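Local coordinates for protein beta-galacturonidase (Eisenbergiella tayi, PDB 6NCW) that acts as a beta-galacturonidase of glycoside hydrolase family 2, removing beta-linked galacturonic acid, and may also have beta-glucuronidase activity, at residues 430-435 with 484-489; 437-442 with 491-496. All coordinates share one frame; numbering follows the deposited sequence.

Contacts 1 and 2 both fix the chain that follows strand 425-428 of the TIM barrel onto helix 484-500. Contact 1 uses the first turns of that helix and the loop 430-435. Contact 2 lies further along the same helix and takes the start of helix 439-453. Both are partly buried, with a protected part and a more open edge. Contact 1 is aromatic, with one hydroxyl bonded to a backbone carbonyl, and lies next to the sugar-binding site. Contact 2 joins two helices through a valine, a carboxylate and ordered water. A salt bridge from Lys432 to Glu493 and a probable hydrogen bond from Gln494 to the carbonyl of Pro431 tie the two together.

Contact 1 (430-435 with 484-489); sequences YPKWYH and EEYQVQ
Tyr486 reaches from helix 484-500 to the loop 430-435 and touches Lys432 and Trp433. Its CG is anti to the backbone N (chi1 -177°), which sends the ring off the helix toward the loop. Tyr486 OH donates a short hydrogen bond of 2.5 Å to Lys432 O. The hydroxyl lies in the carbonyl plane, on a lone pair, with a C=O...donor angle of 139°. The carbonyl in turn lies at the edge of the phenol ring, near its plane. This bond fixes the outer end of the tyrosine against the loop backbone.

The tighter part is at Trp433, which is buried. The benzo edge of the indole meets the CD1–CE1 bond of the phenol: Trp433 CE3 is 3.9 Å from Tyr486 CE1, and Trp433 CZ3 is 4.0 Å from Tyr486 CD1. Tyr486 CE1 lies at the edge of the indole, near its plane, while the two side chains cross at a slant. At the pyrrole end, Trp433 CD1 sits 3.5 Å above the ring plane of Tyr434, over the ring centre. Phe522 of a second subunit packs edge-to-face with Trp433.

The partly exposed side chain of Lys432 is looser. Within it, CB alone nears the tyrosine, 3.9 Å from Tyr486 OH, whereas the carbonyl of the same residue is gripped. The chain bends at chi2 and chi4, and the ammonium group makes a salt bridge with Glu493, further along the helix. The loop itself is a tight turn, with the N-H groups of Trp433 and Tyr434 both bonded to Tyr430 O.

Tyr434 is a binding residue for alpha-D-galacturonate, and its OH is bonded to Lys532, another residue of that site. The arrangement belongs to the loop after a strand of the family 2 TIM barrel, where such loops form the active-site pocket.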
loop_
_atom_site.group_PDB
_atom_site.type_symbol
_atom_site.label_atom_id
_atom_site.label_comp_id
_atom_site.label_asym_id
_atom_site.label_seq_id
_atom_site.Cartn_x
_atom_site.Cartn_y
_atom_site.Cartn_z
ATOM N N TYR A 430 21.941 16.875 7.549
ATOM C CA TYR A 430 21.043 16.288 6.548
ATOM C C TYR A 430 21.163 16.913 5.149
ATOM O O TYR A 430 20.159 17.275 4.534
ATOM C CB TYR A 430 19.614 16.396 7.051
ATOM C CG TYR A 430 19.331 15.539 8.267
ATOM C CD1 TYR A 430 19.538 16.025 9.546
ATOM C CD2 TYR A 430 18.842 14.239 8.123
ATOM C CE1 TYR A 430 19.247 15.241 10.657
ATOM C CE2 TYR A 430 18.551 13.460 9.217
ATOM C CZ TYR A 430 18.758 13.962 10.481
ATOM O OH TYR A 430 18.465 13.174 11.579
ATOM N N PRO A 431 22.374 17.016 4.595
ATOM C CA PRO A 431 22.481 17.456 3.194
ATOM C C PRO A 431 21.850 16.418 2.284
ATOM O O PRO A 431 21.950 15.207 2.531
ATOM C CB PRO A 431 23.993 17.557 2.958
ATOM C CG PRO A 431 24.562 16.509 3.950
ATOM C CD PRO A 431 23.699 16.700 5.169
ATOM N N LYS A 432 21.173 16.912 1.247
ATOM C CA LYS A 432 20.389 16.174 0.261
ATOM C C LYS A 432 19.036 15.745 0.827
ATOM O O LYS A 432 18.242 15.101 0.108
ATOM C CB LYS A 432 21.142 14.967 -0.325
ATOM C CG LYS A 432 22.265 15.419 -1.264
ATOM C CD LYS A 432 21.742 16.545 -2.168
ATOM C CE LYS A 432 22.697 16.879 -3.315
ATOM N NZ LYS A 432 22.797 15.745 -4.284
ATOM N N TRP A 433 18.706 16.117 2.065
ATOM C CA TRP A 433 17.326 15.997 2.521
ATOM C C TRP A 433 16.774 17.363 2.909
ATOM O O TRP A 433 15.929 17.890 2.190
ATOM C CB TRP A 433 17.191 14.970 3.647
ATOM C CG TRP A 433 15.743 14.761 4.002
ATOM C CD1 TRP A 433 15.110 15.175 5.134
ATOM C CD2 TRP A 433 14.733 14.149 3.179
ATOM N NE1 TRP A 433 13.771 14.838 5.089
ATOM C CE2 TRP A 433 13.515 14.208 3.899
ATOM C CE3 TRP A 433 14.745 13.541 1.922
ATOM C CZ2 TRP A 433 12.320 13.690 3.396
ATOM C CZ3 TRP A 433 13.536 13.024 1.413
ATOM C CH2 TRP A 433 12.359 13.099 2.154
ATOM N N TYR A 434 17.232 17.964 3.999
ATOM C CA TYR A 434 16.781 19.288 4.409
ATOM C C TYR A 434 17.538 20.433 3.733
ATOM O O TYR A 434 17.101 21.574 3.856
ATOM C CB TYR A 434 16.913 19.435 5.931
ATOM C CG TYR A 434 15.939 18.601 6.733
ATOM C CD1 TYR A 434 14.575 18.607 6.437
ATOM C CD2 TYR A 434 16.379 17.806 7.793
ATOM C CE1 TYR A 434 13.669 17.839 7.176
ATOM C CE2 TYR A 434 15.489 17.032 8.530
ATOM C CZ TYR A 434 14.128 17.055 8.215
ATOM O OH TYR A 434 13.237 16.301 8.950
ATOM N N HIS A 435 18.670 20.173 3.067
ATOM C CA HIS A 435 19.471 21.194 2.383
ATOM C C HIS A 435 19.929 20.624 1.053
ATOM O O HIS A 435 20.529 19.547 1.028
ATOM C CB HIS A 435 20.724 21.592 3.189
ATOM C CG HIS A 435 20.449 21.919 4.618
ATOM N ND1 HIS A 435 19.795 23.072 5.006
ATOM C CD2 HIS A 435 20.728 21.241 5.758
ATOM C CE1 HIS A 435 19.688 23.094 6.325
ATOM N NE2 HIS A 435 20.240 21.991 6.805
ATOM N N GLU A 484 10.970 5.963 -2.226
ATOM C CA GLU A 484 12.061 5.074 -1.867
ATOM C C GLU A 484 13.248 5.230 -2.806
ATOM O O GLU A 484 14.396 5.064 -2.377
ATOM C CB GLU A 484 11.571 3.619 -1.866
ATOM C CG GLU A 484 10.609 3.285 -0.719
ATOM C CD GLU A 484 10.314 1.796 -0.619
ATOM O OE1 GLU A 484 11.268 1.027 -0.349
ATOM O OE2 GLU A 484 9.131 1.396 -0.818
ATOM N N GLU A 485 12.998 5.507 -4.091
ATOM C CA GLU A 485 14.107 5.722 -5.021
ATOM C C GLU A 485 14.945 6.913 -4.607
ATOM O O GLU A 485 16.177 6.845 -4.606
ATOM C CB GLU A 485 13.592 5.924 -6.439
ATOM C CG GLU A 485 12.951 4.695 -7.008
ATOM C CD GLU A 485 11.427 4.731 -6.878
ATOM O OE1 GLU A 485 10.897 5.559 -6.096
ATOM O OE2 GLU A 485 10.770 3.923 -7.567
ATOM N N TYR A 486 14.306 8.024 -4.249
ATOM C CA TYR A 486 15.119 9.155 -3.838
ATOM C C TYR A 486 15.938 8.806 -2.601
ATOM O O TYR A 486 17.093 9.224 -2.479
ATOM C CB TYR A 486 14.276 10.397 -3.569
ATOM C CG TYR A 486 15.182 11.555 -3.227
ATOM C CD1 TYR A 486 15.497 11.859 -1.903
ATOM C CD2 TYR A 486 15.790 12.294 -4.235
ATOM C CE1 TYR A 486 16.358 12.912 -1.588
ATOM C CE2 TYR A 486 16.635 13.341 -3.936
ATOM C CZ TYR A 486 16.920 13.650 -2.607
ATOM O OH TYR A 486 17.784 14.688 -2.323
ATOM N N GLN A 487 15.352 8.058 -1.659
ATOM C CA GLN A 487 16.091 7.735 -0.447
ATOM C C GLN A 487 17.323 6.903 -0.776
ATOM O O GLN A 487 18.360 7.031 -0.116
ATOM C CB GLN A 487 15.212 6.991 0.557
ATOM C CG GLN A 487 15.941 6.713 1.874
ATOM C CD GLN A 487 15.190 5.753 2.793
ATOM O OE1 GLN A 487 14.715 4.683 2.358
ATOM N NE2 GLN A 487 15.079 6.124 4.068
ATOM N N VAL A 488 17.213 6.027 -1.779
ATOM C CA VAL A 488 18.359 5.250 -2.240
ATOM C C VAL A 488 19.492 6.184 -2.652
ATOM O O VAL A 488 20.635 6.031 -2.208
ATOM C CB VAL A 488 17.949 4.332 -3.407
ATOM C CG1 VAL A 488 19.207 3.833 -4.174
ATOM C CG2 VAL A 488 17.117 3.172 -2.903
ATOM N N GLN A 489 19.175 7.187 -3.482
ATOM C CA GLN A 489 20.190 8.104 -3.996
ATOM C C GLN A 489 20.816 8.919 -2.877
ATOM O O GLN A 489 22.033 9.117 -2.848
ATOM C CB GLN A 489 19.586 9.054 -5.034
ATOM C CG GLN A 489 18.821 8.387 -6.173
ATOM C CD GLN A 489 18.031 9.387 -7.043
ATOM O OE1 GLN A 489 17.369 8.992 -8.010
ATOM N NE2 GLN A 489 18.098 10.680 -6.694
#

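Contact 2 (437-442 with 491-496); sequences VPVEDY and LKEQLQ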
loop_
_atom_site.group_PDB
_atom_site.type_symbol
_atom_site.label_atom_id
_atom_site.label_comp_id
_atom_site.label_asym_id
_atom_site.label_seq_id
_atom_site.Cartn_x
_atom_site.Cartn_y
_atom_site.Cartn_z
ATOM N N VAL A 437 22.529 20.684 -1.152
ATOM C CA VAL A 437 23.958 20.976 -1.242
ATOM C C VAL A 437 24.609 19.608 -1.385
ATOM O O VAL A 437 24.193 18.671 -0.684
ATOM C CB VAL A 437 24.489 21.695 0.014
ATOM C CG1 VAL A 437 25.985 21.914 -0.094
ATOM C CG2 VAL A 437 23.767 23.024 0.250
ATOM N N PRO A 438 25.604 19.431 -2.253
ATOM C CA PRO A 438 26.347 18.162 -2.266
ATOM C C PRO A 438 26.881 17.818 -0.879
ATOM O O PRO A 438 27.410 18.675 -0.164
ATOM C CB PRO A 438 27.480 18.431 -3.256
ATOM C CG PRO A 438 26.886 19.472 -4.197
ATOM C CD PRO A 438 26.052 20.355 -3.308
ATOM N N VAL A 439 26.741 16.547 -0.499
ATOM C CA VAL A 439 27.115 16.146 0.860
ATOM C C VAL A 439 28.590 16.439 1.133
ATOM O O VAL A 439 28.960 16.897 2.224
ATOM C CB VAL A 439 26.791 14.660 1.099
ATOM C CG1 VAL A 439 27.108 14.307 2.554
ATOM C CG2 VAL A 439 25.339 14.371 0.785
ATOM N N GLU A 440 29.452 16.179 0.151
ATOM C CA GLU A 440 30.883 16.405 0.338
ATOM C C GLU A 440 31.185 17.862 0.677
ATOM O O GLU A 440 32.046 18.141 1.517
ATOM C CB GLU A 440 31.632 15.992 -0.920
ATOM C CG GLU A 440 33.078 15.711 -0.673
ATOM C CD GLU A 440 33.626 14.723 -1.675
ATOM O OE1 GLU A 440 33.486 14.994 -2.895
ATOM O OE2 GLU A 440 34.160 13.669 -1.233
ATOM N N ASP A 441 30.490 18.802 0.030
ATOM C CA ASP A 441 30.756 20.223 0.256
ATOM C C ASP A 441 30.278 20.658 1.630
ATOM O O ASP A 441 30.977 21.389 2.337
ATOM C CB ASP A 441 30.075 21.077 -0.819
ATOM C CG ASP A 441 30.538 20.729 -2.230
ATOM O OD1 ASP A 441 31.500 19.947 -2.352
ATOM O OD2 ASP A 441 29.936 21.239 -3.206
ATOM N N TYR A 442 29.079 20.233 2.009
ATOM C CA TYR A 442 28.537 20.569 3.318
ATOM C C TYR A 442 29.429 20.018 4.422
ATOM O O TYR A 442 29.781 20.725 5.374
ATOM C CB TYR A 442 27.119 20.005 3.416
ATOM C CG TYR A 442 26.285 20.561 4.524
ATOM C CD1 TYR A 442 26.067 19.833 5.687
ATOM C CD2 TYR A 442 25.685 21.808 4.401
ATOM C CE1 TYR A 442 25.273 20.331 6.709
ATOM C CE2 TYR A 442 24.897 22.325 5.424
ATOM C CZ TYR A 442 24.692 21.583 6.566
ATOM O OH TYR A 442 23.913 22.095 7.574
ATOM N N LEU A 491 21.073 8.236 0.404
ATOM C CA LEU A 491 21.917 7.447 1.303
ATOM C C LEU A 491 23.218 7.042 0.621
ATOM O O LEU A 491 24.282 7.049 1.250
ATOM C CB LEU A 491 21.159 6.219 1.809
ATOM C CG LEU A 491 20.410 6.358 3.149
ATOM C CD1 LEU A 491 21.403 6.533 4.287
ATOM C CD2 LEU A 491 19.441 7.540 3.111
ATOM N N LYS A 492 23.162 6.709 -0.672
ATOM C CA LYS A 492 24.386 6.367 -1.388
ATOM C C LYS A 492 25.382 7.526 -1.345
ATOM O O LYS A 492 26.545 7.353 -0.965
ATOM C CB LYS A 492 24.045 5.972 -2.831
ATOM C CG LYS A 492 25.202 5.306 -3.566
ATOM C CD LYS A 492 24.853 4.994 -5.020
ATOM C CE LYS A 492 25.951 4.150 -5.680
ATOM N NZ LYS A 492 25.450 3.467 -6.917
ATOM N N GLU A 493 24.925 8.732 -1.688
ATOM C CA GLU A 493 25.810 9.892 -1.659
ATOM C C GLU A 493 26.248 10.252 -0.240
ATOM O O GLU A 493 27.404 10.630 -0.020
ATOM C CB GLU A 493 25.123 11.094 -2.311
ATOM C CG GLU A 493 26.051 12.308 -2.351
ATOM C CD GLU A 493 25.407 13.574 -2.897
ATOM O OE1 GLU A 493 24.250 13.497 -3.374
ATOM O OE2 GLU A 493 26.070 14.646 -2.832
ATOM N N GLN A 494 25.331 10.188 0.727
ATOM C CA GLN A 494 25.669 10.533 2.114
ATOM C C GLN A 494 26.748 9.625 2.691
ATOM O O GLN A 494 27.683 10.100 3.343
ATOM C CB GLN A 494 24.411 10.480 2.988
ATOM C CG GLN A 494 23.452 11.626 2.687
ATOM C CD GLN A 494 22.101 11.436 3.333
ATOM O OE1 GLN A 494 21.796 10.353 3.828
ATOM N NE2 GLN A 494 21.283 12.493 3.343
ATOM N N LEU A 495 26.634 8.312 2.466
ATOM C CA LEU A 495 27.581 7.383 3.070
ATOM C C LEU A 495 28.937 7.472 2.382
ATOM O O LEU A 495 29.988 7.406 3.040
ATOM C CB LEU A 495 27.030 5.951 3.013
ATOM C CG LEU A 495 25.846 5.637 3.963
ATOM C CD1 LEU A 495 25.312 4.241 3.731
ATOM C CD2 LEU A 495 26.218 5.783 5.445
ATOM N N GLN A 496 28.929 7.620 1.054
ATOM C CA GLN A 496 30.173 7.788 0.316
ATOM C C GLN A 496 30.958 8.990 0.837
ATOM O O GLN A 496 32.176 8.909 1.017
ATOM C CB GLN A 496 29.860 7.911 -1.179
ATOM C CG GLN A 496 30.881 8.657 -2.019
ATOM C CD GLN A 496 32.215 7.936 -2.165
ATOM O OE1 GLN A 496 32.277 6.697 -2.186
ATOM N NE2 GLN A 496 33.302 8.719 -2.269
HETATM O O HOH W 1 28.750 14.528 -2.093
HETATM O O HOH W 2 32.026 11.530 -1.804
#
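Val439, Glu493 and Gln494 carry this contact between the start of helix 439-453 and the middle of helix 484-500. Val439 has the most area buried and points its side chain at the other helix. CG2 does most of the touching. Val439 CG2 lies 3.8 Å from Glu493 CG and also 3.8 Å from Gln494 CG, so one methyl packs against the aliphatic parts of two polar side chains. Ile466 and Ala497 also touch Val439.

Glu493 runs past the valine in the opposite direction. With chi1 near 180° and the chain extended beyond CG, it stretches straight to the first turn of helix 439-453. Val439 N donates to Glu493 OE2 at 3.1 Å, and the bond is nearly straight (164°). The N-H comes from above the carboxylate plane, 46° out of it. Water 1 donates to Glu493 OE2 at 2.8 Å and accepts from Glu440 N at 2.9 Å. The other oxygen, OE1, forms a salt bridge with Lys432 NZ.

Gln494 is buried. Although its CB points away from the partner helix, chi1 of -71° sets CG anti to its own carbonyl carbon, and CG touches Val439. NE2 hydrogen-bonds to Gly467 O and probably to Pro431 O. Nearer solvent, water 2 joins Gln496 NE2 to Glu440 OE2, the latter bond being weak.

The carboxylate thus meets the N-terminal turn of a helix, directly and through water, just after Pro438 at the N-cap position. The partial positive charge of that helix end and the lysine would both be expected to favour the ionised form of Glu493.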